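Local coordinates for protein citrate synthase (Metallosphaera sedula, PDB 6ABY) that probably condenses acetyl-CoA with oxaloacetate and water to give citrate and free CoA, a reaction of the tricarboxylic acid cycle, at residues D21-R26 / I255-D260. Numbering follows the deposited sequence.
Sequences DGELGR and IYKTMD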
# COMPACT_ATOMS: atom_id res chain seq x y z
N ASP B 21 2.98 16.57 -21.76
CA ASP B 21 3.69 17.76 -22.26
C ASP B 21 3.23 18.92 -21.40
O ASP B 21 2.20 19.53 -21.73
CB ASP B 21 3.41 17.90 -23.76
CG ASP B 21 4.26 18.94 -24.46
OD1 ASP B 21 4.80 19.82 -23.75
OD2 ASP B 21 4.34 18.87 -25.70
N GLY B 22 3.97 19.22 -20.33
CA GLY B 22 3.62 20.29 -19.39
C GLY B 22 3.70 21.65 -20.04
O GLY B 22 2.86 22.53 -19.72
N GLU B 23 4.63 21.80 -20.99
CA GLU B 23 4.89 23.08 -21.69
C GLU B 23 3.59 23.47 -22.41
O GLU B 23 3.00 24.49 -22.04
CB GLU B 23 6.12 22.91 -22.59
CG GLU B 23 6.67 24.21 -23.16
CD GLU B 23 7.44 25.13 -22.20
OE1 GLU B 23 7.99 24.63 -21.18
OE2 GLU B 23 7.49 26.35 -22.49
N LEU B 24 3.10 22.63 -23.32
CA LEU B 24 1.99 22.94 -24.25
C LEU B 24 0.64 22.49 -23.68
O LEU B 24 -0.39 22.91 -24.21
CB LEU B 24 2.30 22.27 -25.59
CG LEU B 24 3.67 22.63 -26.17
CD1 LEU B 24 3.92 21.92 -27.50
CD2 LEU B 24 3.80 24.14 -26.31
N GLY B 25 0.62 21.75 -22.58
CA GLY B 25 -0.64 21.29 -21.99
C GLY B 25 -1.25 20.20 -22.85
O GLY B 25 -2.39 20.31 -23.24
N ARG B 26 -0.46 19.18 -23.14
CA ARG B 26 -0.91 18.07 -24.00
C ARG B 26 -0.69 16.79 -23.21
O ARG B 26 0.29 16.74 -22.45
CB ARG B 26 -0.11 18.04 -25.31
CG ARG B 26 -0.51 19.16 -26.26
CD ARG B 26 0.49 19.29 -27.39
NE ARG B 26 -0.06 20.18 -28.41
CZ ARG B 26 0.58 20.57 -29.51
NH1 ARG B 26 1.81 20.15 -29.76
NH2 ARG B 26 -0.02 21.39 -30.34
N ILE B 255 3.26 19.64 -13.03
CA ILE B 255 3.74 19.49 -14.44
C ILE B 255 3.16 20.56 -15.39
O ILE B 255 3.97 21.19 -16.11
CB ILE B 255 3.51 18.07 -15.01
CG1 ILE B 255 4.02 16.97 -14.07
CG2 ILE B 255 4.16 17.97 -16.39
CD1 ILE B 255 5.54 16.90 -13.91
N TYR B 256 1.83 20.74 -15.48
CA TYR B 256 1.24 21.69 -16.46
C TYR B 256 1.59 23.13 -16.05
O TYR B 256 1.26 23.52 -14.92
CB TYR B 256 -0.28 21.50 -16.65
CG TYR B 256 -0.66 20.15 -17.19
CD1 TYR B 256 -0.25 19.73 -18.45
CD2 TYR B 256 -1.36 19.26 -16.40
CE1 TYR B 256 -0.56 18.46 -18.92
CE2 TYR B 256 -1.72 18.00 -16.88
CZ TYR B 256 -1.30 17.59 -18.13
OH TYR B 256 -1.62 16.33 -18.53
N LYS B 257 2.26 23.86 -16.96
CA LYS B 257 2.60 25.30 -16.84
C LYS B 257 1.46 26.09 -17.49
O LYS B 257 1.61 27.32 -17.69
CB LYS B 257 3.93 25.61 -17.54
CG LYS B 257 5.10 24.72 -17.17
CD LYS B 257 6.15 24.65 -18.26
CE LYS B 257 7.28 23.68 -17.97
NZ LYS B 257 8.06 24.08 -16.77
N THR B 258 0.37 25.40 -17.81
CA THR B 258 -0.79 25.96 -18.53
C THR B 258 -2.07 25.24 -18.07
O THR B 258 -2.01 24.39 -17.17
CB THR B 258 -0.56 25.90 -20.04
OG1 THR B 258 -1.49 26.81 -20.61
CG2 THR B 258 -0.74 24.52 -20.64
N MET B 259 -3.20 25.65 -18.63
CA MET B 259 -4.50 24.98 -18.41
C MET B 259 -4.28 23.47 -18.61
O MET B 259 -3.71 23.12 -19.64
CB MET B 259 -5.51 25.50 -19.43
CG MET B 259 -6.82 24.79 -19.38
SD MET B 259 -7.82 25.42 -18.04
CE MET B 259 -8.70 26.72 -18.90
N ASP B 260 -4.65 22.66 -17.62
CA ASP B 260 -4.60 21.17 -17.67
C ASP B 260 -5.51 20.76 -18.83
O ASP B 260 -6.66 21.17 -18.86
CB ASP B 260 -5.01 20.63 -16.29
CG ASP B 260 -5.00 19.12 -16.10
OD1 ASP B 260 -5.14 18.37 -17.11
OD2 ASP B 260 -4.96 18.71 -14.93
O HOH W 1 -4.37 22.17 -22.47
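Tyr256 meets Gly22 and Gly25 obliquely with CD1 of its ring, two glycines of the hairpin turn joining strands 18-21 and 26-29. Asp21 O accepts from Arg26 N (3.0 Å) and weakly from Gly25 N, the pattern of a G1 beta bulge, in which Gly25 has positive phi (73°). The ring's CD1 lies 3.9 Å from Gly25 CA, while Asp21 O and Arg26 O sit at its edge, near its plane. With CG anti to the carbonyl carbon (chi1 -62°), the ring runs past the turn toward the oxaloacetate site, where its OH is hydrogen-bonded to NE2 of the oxaloacetate-binding His179. A leucine in place of Tyr256 would probably leave His179 NE2 without this partner and open a gap beside both glycines. Thr258 approaches methyl first, its CG2 3.5 Å from Gly25 CA. Further out, Glu23 and Lys257 cross at an angle, OE1 lying 3.4 Å from CE but 4.4 Å from NZ, so the charges are near without forming a salt bridge. One direct hydrogen bond joins the backbones: Lys257 N reaches Gly22 O at 3.1 Å with an N-H...O angle of 169°, the donor lying above the carbonyl plane.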